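Local coordinates for GTP-binding protein (Thermus thermophilus, PDB 2DBY) that binds guanine and probably adenine nucleotides, is thought to hydrolyse ATP, and probably associates with the ribosome and its large subunit, at residues D123-V131 against Q223-A231; G320-W329 against D358-F366. All blocks are in the same frame, centred on the assembly; numbering follows the deposited sequence.

Contact 1: residues D123-V131 against Q223-A231; sequences DPLEDAEVV and QVEAVRRKA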
# COMPACT_ATOMS: atom_id res chain seq x y z
N ASP A 123 16.79 0.93 -21.11
CA ASP A 123 15.36 0.97 -21.39
C ASP A 123 14.57 0.51 -20.17
O ASP A 123 14.70 -0.64 -19.73
CB ASP A 123 15.05 0.07 -22.59
CG ASP A 123 13.57 -0.01 -22.89
OD1 ASP A 123 13.20 -0.71 -23.86
OD2 ASP A 123 12.77 0.62 -22.17
N PRO A 124 13.74 1.40 -19.60
CA PRO A 124 12.95 1.03 -18.42
C PRO A 124 12.05 -0.18 -18.63
O PRO A 124 11.89 -1.00 -17.72
CB PRO A 124 12.16 2.32 -18.13
CG PRO A 124 12.01 2.95 -19.50
CD PRO A 124 13.41 2.76 -20.06
N LEU A 125 11.44 -0.31 -19.80
CA LEU A 125 10.58 -1.47 -20.02
C LEU A 125 11.39 -2.78 -19.88
O LEU A 125 10.85 -3.81 -19.46
CB LEU A 125 9.89 -1.37 -21.38
CG LEU A 125 8.49 -0.75 -21.34
CD1 LEU A 125 8.50 0.56 -20.55
CD2 LEU A 125 7.98 -0.53 -22.76
N GLU A 126 12.69 -2.73 -20.20
CA GLU A 126 13.54 -3.91 -20.11
C GLU A 126 13.72 -4.32 -18.65
O GLU A 126 13.65 -5.50 -18.31
CB GLU A 126 14.91 -3.64 -20.75
CG GLU A 126 15.53 -4.89 -21.36
CD GLU A 126 14.83 -5.30 -22.65
OE1 GLU A 126 15.06 -4.64 -23.69
OE2 GLU A 126 14.05 -6.28 -22.61
N ASP A 127 13.93 -3.33 -17.77
CA ASP A 127 14.06 -3.60 -16.35
C ASP A 127 12.79 -4.26 -15.81
O ASP A 127 12.85 -5.23 -15.05
CB ASP A 127 14.29 -2.28 -15.59
CG ASP A 127 15.73 -1.84 -15.60
OD1 ASP A 127 16.52 -2.41 -16.39
OD2 ASP A 127 16.06 -0.92 -14.81
N ALA A 128 11.63 -3.70 -16.18
CA ALA A 128 10.36 -4.24 -15.70
C ALA A 128 10.22 -5.71 -16.12
O ALA A 128 9.81 -6.55 -15.34
CB ALA A 128 9.20 -3.42 -16.27
N GLU A 129 10.56 -6.00 -17.37
CA GLU A 129 10.47 -7.38 -17.86
C GLU A 129 11.43 -8.33 -17.16
O GLU A 129 11.11 -9.50 -16.96
CB GLU A 129 10.69 -7.43 -19.38
CG GLU A 129 10.57 -8.84 -19.94
CD GLU A 129 10.81 -8.92 -21.44
OE1 GLU A 129 10.70 -10.05 -21.99
OE2 GLU A 129 11.10 -7.88 -22.06
N VAL A 130 12.62 -7.84 -16.79
CA VAL A 130 13.60 -8.68 -16.11
C VAL A 130 13.04 -9.15 -14.77
O VAL A 130 13.07 -10.34 -14.46
CB VAL A 130 14.95 -7.93 -15.86
CG1 VAL A 130 15.81 -8.72 -14.85
CG2 VAL A 130 15.71 -7.79 -17.18
N VAL A 131 12.51 -8.22 -13.98
CA VAL A 131 11.95 -8.62 -12.70
C VAL A 131 10.73 -9.50 -12.89
O VAL A 131 10.61 -10.54 -12.25
CB VAL A 131 11.57 -7.38 -11.85
CG1 VAL A 131 10.75 -7.80 -10.62
CG2 VAL A 131 12.85 -6.66 -11.43
N GLN A 223 9.94 8.04 -22.23
CA GLN A 223 10.19 6.90 -21.36
C GLN A 223 9.03 6.71 -20.37
O GLN A 223 8.60 5.58 -20.12
CB GLN A 223 11.52 7.06 -20.64
CG GLN A 223 12.71 6.94 -21.60
CD GLN A 223 14.05 6.99 -20.89
OE1 GLN A 223 14.37 7.95 -20.20
NE2 GLN A 223 14.84 5.94 -21.06
N VAL A 224 8.52 7.82 -19.81
CA VAL A 224 7.38 7.75 -18.88
C VAL A 224 6.15 7.27 -19.67
O VAL A 224 5.37 6.46 -19.19
CB VAL A 224 7.08 9.12 -18.24
CG1 VAL A 224 5.79 9.04 -17.38
CG2 VAL A 224 8.26 9.54 -17.38
N GLU A 225 5.98 7.79 -20.88
CA GLU A 225 4.85 7.34 -21.69
C GLU A 225 4.92 5.83 -21.97
O GLU A 225 3.89 5.15 -21.94
CB GLU A 225 4.81 8.13 -23.00
CG GLU A 225 4.23 9.51 -22.80
CD GLU A 225 2.82 9.44 -22.21
OE1 GLU A 225 2.09 8.48 -22.54
OE2 GLU A 225 2.44 10.34 -21.45
N ALA A 226 6.11 5.31 -22.24
CA ALA A 226 6.26 3.86 -22.50
C ALA A 226 5.93 3.10 -21.23
O ALA A 226 5.29 2.04 -21.28
CB ALA A 226 7.68 3.52 -22.93
N VAL A 227 6.36 3.63 -20.08
CA VAL A 227 6.05 3.00 -18.80
C VAL A 227 4.53 2.94 -18.56
O VAL A 227 4.02 1.92 -18.09
CB VAL A 227 6.78 3.73 -17.63
CG1 VAL A 227 6.22 3.30 -16.25
CG2 VAL A 227 8.25 3.43 -17.72
N ARG A 228 3.80 4.01 -18.90
CA ARG A 228 2.34 4.01 -18.73
C ARG A 228 1.72 2.93 -19.64
O ARG A 228 0.79 2.22 -19.24
CB ARG A 228 1.74 5.39 -19.07
CG ARG A 228 2.13 6.48 -18.08
CD ARG A 228 1.42 7.78 -18.36
NE ARG A 228 1.86 8.88 -17.49
CZ ARG A 228 1.56 9.01 -16.20
NH1 ARG A 228 0.81 8.11 -15.58
NH2 ARG A 228 2.01 10.07 -15.52
N ARG A 229 2.25 2.80 -20.86
CA ARG A 229 1.76 1.79 -21.83
C ARG A 229 1.94 0.36 -21.28
O ARG A 229 1.01 -0.47 -21.33
CB ARG A 229 2.49 1.97 -23.17
CG ARG A 229 2.30 0.87 -24.22
CD ARG A 229 2.68 1.42 -25.63
NE ARG A 229 4.00 2.08 -25.69
CZ ARG A 229 5.17 1.44 -25.71
NH1 ARG A 229 5.19 0.11 -25.67
NH2 ARG A 229 6.32 2.11 -25.79
N LYS A 230 3.14 0.08 -20.76
CA LYS A 230 3.45 -1.23 -20.19
C LYS A 230 2.62 -1.46 -18.94
O LYS A 230 2.20 -2.58 -18.67
CB LYS A 230 4.93 -1.31 -19.80
CG LYS A 230 5.33 -2.63 -19.16
CD LYS A 230 5.39 -3.74 -20.20
CE LYS A 230 6.14 -4.97 -19.68
NZ LYS A 230 7.54 -4.64 -19.27
N ALA A 231 2.41 -0.41 -18.16
CA ALA A 231 1.61 -0.53 -16.94
C ALA A 231 0.21 -1.02 -17.28
O ALA A 231 -0.37 -1.85 -16.56
CB ALA A 231 1.52 0.84 -16.22
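Leu125 is the knob of this helix pair: its isobutyl group sits in a hole formed by Ala226, Val227, Arg229 and Lys230. The two methyls divide the work. CD1 lies against the turn of the partner helix, 3.6 Å from the carbonyl O of Ala226 and 4.0 Å from CG2 of Val227, whereas CD2 lies obliquely to the guanidinium of Arg229, 4.1 Å from NH1. Ala226 offers its CB to both.

Lys230 runs past Leu125 in the opposite direction. Its CG stands opposite the backbone N (chi1 179°), and bends at chi2 and chi4 then carry the chain back over the first turn of helix 124-156. The aliphatic part packs beside the leucine, where CB of Lys230 lies 3.9 Å from CG of Leu125. NZ of Lys230 ends near CB of Ala128 and 3.4 Å from O of Leu125. OE2 of Glu129, of opposite charge, is 5.6 Å from NZ of Lys230, too far for a salt bridge.

Pro124 meets Val227 at a slant, CB to CG2 4.1 Å. Just before it, OD2 of Asp123 accepts the N-H of Leu125 in an Asx turn, the donor lying well above the carboxylate plane.

The segments run roughly parallel, 33° apart with axes 10.1 Å apart, as two neighbouring helices on one side of the G-domain sheet. Beneath them, Pro124 and Val227 share Leu107 of strand 102-108, Ala128, Val227 and Lys230 rest on Tyr206 of strand 204-209, and Val224 reaches Val240 of strand 237-241.

Contact 2: residues G320-W329 against D358-F366; sequences GFIRAEVIPW and DGDVIYVLF. With FMT (formic acid), chain D.
With chi1 at -57°, Glu325 swings CG away from its carbonyl carbon, and the extended chain beyond carries the carboxylate along Tyr363, whose own chi1 of -170° turns the ring the same way. The two side chains lie alongside each other, their planes 63° apart, and OE2 meets the ring edge at CD2, 3.3 Å away. OE2 also touches CD2 of Leu365 at 3.2 Å, while OE1 forms a salt bridge with Lys342. Leu365 extends its other methyl, CD1, obliquely to the guanidinium end of Arg323, 3.2 Å from NE.

These residues sit on an antiparallel pair: strand 323-328 lies between 348-350 and 360-365, and 360-365 also bonds through Asp360 and Ile362 to Phe288 of strand 284-290. This C-terminal region is assigned to the TGS family, consistent with a ubiquitin-like fold. Glu325-Tyr363 and Ile327-Val361 are hydrogen-bonded pairs, with Tyr363 N to Glu325 O at 3.0 Å.

On the opposite face Ala324 CB packs on CG2 of Ile362 at 3.8 Å, and Val326 CG1 lies over the carboxylate of Asp360, whose OD2 is held by Tyr354 OH. Where the strand gives way to a helix, Trp329 N donates to Gly359 O (2.9 Å), which also lies in the indole plane at its edge. Further along strand 360-365, a formic acid, probably from crystallisation, accepts a nearly straight bond from Val364 N to its O1 (2.8 Å).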
# COMPACT_ATOMS: atom_id res chain seq x y z
N GLY A 320 -14.53 -7.67 23.32
CA GLY A 320 -15.44 -6.92 24.17
C GLY A 320 -16.33 -5.96 23.39
O GLY A 320 -17.10 -5.19 23.98
N PHE A 321 -16.22 -6.01 22.06
CA PHE A 321 -17.01 -5.14 21.19
C PHE A 321 -18.48 -5.49 21.27
O PHE A 321 -18.87 -6.64 21.06
CB PHE A 321 -16.57 -5.28 19.72
CG PHE A 321 -17.31 -4.36 18.77
CD1 PHE A 321 -16.87 -3.05 18.58
CD2 PHE A 321 -18.44 -4.80 18.09
CE1 PHE A 321 -17.57 -2.19 17.72
CE2 PHE A 321 -19.14 -3.95 17.23
CZ PHE A 321 -18.70 -2.64 17.04
N ILE A 322 -19.30 -4.49 21.56
CA ILE A 322 -20.74 -4.67 21.62
C ILE A 322 -21.32 -3.88 20.45
O ILE A 322 -22.10 -4.41 19.66
CB ILE A 322 -21.30 -4.12 22.93
CG1 ILE A 322 -20.51 -4.67 24.11
CG2 ILE A 322 -22.77 -4.50 23.06
CD1 ILE A 322 -20.95 -4.12 25.43
N ARG A 323 -20.90 -2.62 20.36
CA ARG A 323 -21.34 -1.71 19.29
C ARG A 323 -20.44 -0.47 19.30
O ARG A 323 -19.64 -0.27 20.22
CB ARG A 323 -22.79 -1.30 19.51
CG ARG A 323 -23.02 -0.58 20.82
CD ARG A 323 -24.47 -0.13 20.96
NE ARG A 323 -24.67 0.69 22.15
CZ ARG A 323 -25.77 1.40 22.40
NH1 ARG A 323 -26.77 1.38 21.54
NH2 ARG A 323 -25.86 2.13 23.51
N ALA A 324 -20.57 0.37 18.27
CA ALA A 324 -19.77 1.59 18.21
C ALA A 324 -20.49 2.75 17.54
O ALA A 324 -21.29 2.56 16.63
CB ALA A 324 -18.44 1.31 17.47
N GLU A 325 -20.20 3.97 18.00
CA GLU A 325 -20.79 5.15 17.41
C GLU A 325 -19.92 5.41 16.18
O GLU A 325 -18.69 5.33 16.25
CB GLU A 325 -20.68 6.33 18.38
CG GLU A 325 -21.32 6.12 19.75
CD GLU A 325 -20.79 7.10 20.79
OE1 GLU A 325 -20.80 8.32 20.54
OE2 GLU A 325 -20.36 6.64 21.88
N VAL A 326 -20.56 5.71 15.06
CA VAL A 326 -19.85 5.96 13.81
C VAL A 326 -20.46 7.14 13.09
O VAL A 326 -21.68 7.29 13.02
CB VAL A 326 -19.98 4.75 12.85
CG1 VAL A 326 -19.19 5.01 11.56
CG2 VAL A 326 -19.51 3.49 13.55
N ILE A 327 -19.60 7.99 12.53
CA ILE A 327 -20.06 9.15 11.78
C ILE A 327 -18.93 9.59 10.86
O ILE A 327 -17.77 9.56 11.25
CB ILE A 327 -20.45 10.32 12.74
CG1 ILE A 327 -20.87 11.56 11.94
CG2 ILE A 327 -19.27 10.65 13.68
CD1 ILE A 327 -21.28 12.76 12.80
N PRO A 328 -19.26 9.94 9.61
CA PRO A 328 -18.29 10.40 8.61
C PRO A 328 -17.60 11.63 9.19
O PRO A 328 -18.25 12.49 9.78
CB PRO A 328 -19.15 10.76 7.43
CG PRO A 328 -20.30 9.81 7.54
CD PRO A 328 -20.60 9.77 9.01
N TRP A 329 -16.29 11.74 9.01
CA TRP A 329 -15.57 12.86 9.59
C TRP A 329 -16.15 14.21 9.19
O TRP A 329 -16.16 15.14 10.00
CB TRP A 329 -14.09 12.82 9.18
CG TRP A 329 -13.89 13.21 7.74
CD1 TRP A 329 -14.03 12.39 6.65
CD2 TRP A 329 -13.61 14.51 7.24
NE1 TRP A 329 -13.85 13.11 5.50
CE2 TRP A 329 -13.59 14.42 5.83
CE3 TRP A 329 -13.37 15.76 7.83
CZ2 TRP A 329 -13.35 15.51 5.00
CZ3 TRP A 329 -13.12 16.86 7.00
CH2 TRP A 329 -13.11 16.72 5.61
N ASP A 358 -13.87 4.51 4.58
CA ASP A 358 -12.82 5.49 4.70
C ASP A 358 -13.43 6.80 5.22
O ASP A 358 -14.51 7.22 4.77
CB ASP A 358 -12.17 5.73 3.34
CG ASP A 358 -10.97 6.61 3.44
OD1 ASP A 358 -11.11 7.85 3.31
OD2 ASP A 358 -9.88 6.06 3.65
N GLY A 359 -12.75 7.43 6.17
CA GLY A 359 -13.20 8.68 6.75
C GLY A 359 -14.12 8.55 7.96
O GLY A 359 -14.49 9.56 8.59
N ASP A 360 -14.50 7.33 8.29
CA ASP A 360 -15.37 7.12 9.46
C ASP A 360 -14.67 7.54 10.74
O ASP A 360 -13.46 7.30 10.89
CB ASP A 360 -15.72 5.63 9.61
CG ASP A 360 -16.89 5.20 8.74
OD1 ASP A 360 -17.58 6.07 8.18
OD2 ASP A 360 -17.13 3.96 8.65
N VAL A 361 -15.40 8.15 11.67
CA VAL A 361 -14.84 8.48 12.97
C VAL A 361 -15.59 7.51 13.88
O VAL A 361 -16.81 7.43 13.81
CB VAL A 361 -15.15 9.92 13.40
CG1 VAL A 361 -14.48 10.20 14.75
CG2 VAL A 361 -14.64 10.90 12.34
N ILE A 362 -14.85 6.80 14.73
CA ILE A 362 -15.45 5.78 15.60
C ILE A 362 -15.17 5.94 17.09
O ILE A 362 -14.06 6.34 17.49
CB ILE A 362 -14.93 4.36 15.17
CG1 ILE A 362 -15.27 4.10 13.70
CG2 ILE A 362 -15.54 3.28 16.04
CD1 ILE A 362 -14.56 2.85 13.13
N TYR A 363 -16.18 5.64 17.90
CA TYR A 363 -16.01 5.65 19.36
C TYR A 363 -16.64 4.31 19.80
O TYR A 363 -17.84 4.10 19.64
CB TYR A 363 -16.73 6.82 20.04
CG TYR A 363 -16.33 6.92 21.50
CD1 TYR A 363 -15.07 7.39 21.86
CD2 TYR A 363 -17.17 6.47 22.51
CE1 TYR A 363 -14.65 7.41 23.19
CE2 TYR A 363 -16.77 6.48 23.84
CZ TYR A 363 -15.51 6.95 24.17
OH TYR A 363 -15.10 6.98 25.48
N VAL A 364 -15.81 3.41 20.32
CA VAL A 364 -16.28 2.08 20.72
C VAL A 364 -16.92 2.02 22.09
O VAL A 364 -16.37 2.50 23.08
CB VAL A 364 -15.12 1.06 20.70
CG1 VAL A 364 -15.65 -0.35 20.95
CG2 VAL A 364 -14.38 1.13 19.36
N LEU A 365 -18.10 1.40 22.13
CA LEU A 365 -18.85 1.24 23.38
C LEU A 365 -18.47 -0.12 23.99
O LEU A 365 -18.82 -1.18 23.45
CB LEU A 365 -20.35 1.33 23.08
CG LEU A 365 -20.72 2.64 22.36
CD1 LEU A 365 -22.17 2.63 21.91
CD2 LEU A 365 -20.44 3.81 23.28
N PHE A 366 -17.72 -0.06 25.09
CA PHE A 366 -17.21 -1.23 25.80
C PHE A 366 -16.06 -1.89 25.04
O PHE A 366 -14.91 -1.77 25.51
CB PHE A 366 -18.31 -2.27 26.05
CG PHE A 366 -19.23 -1.93 27.18
CD1 PHE A 366 -20.41 -1.23 26.96
CD2 PHE A 366 -18.91 -2.30 28.49
CE1 PHE A 366 -21.26 -0.90 28.02
CE2 PHE A 366 -19.75 -1.98 29.55
CZ PHE A 366 -20.93 -1.27 29.32
C FMT D . -12.24 4.78 20.80
O1 FMT D . -13.20 4.07 20.99
O2 FMT D . -11.41 5.07 21.81

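In the fold
The two contacts belong to different parts of the chain and do not touch: their centres are 44 Å apart, the nearest atoms about 22 Å, and they lie on opposite sides of the chain's centre. Contact 1 is in the OBG-type G region, near the nucleotide. The side chain of Gln223 is about 11 Å from the bound GDP and about 6 Å from that of Arg108, a GDP-binding residue, while Pro124 comes within about 8 Å of Val12 of the P-loop, side chain to side chain. Contact 2 lies away from the annotated sites, and follows contact 1 in series along the chain. One pairs helices, the other strands.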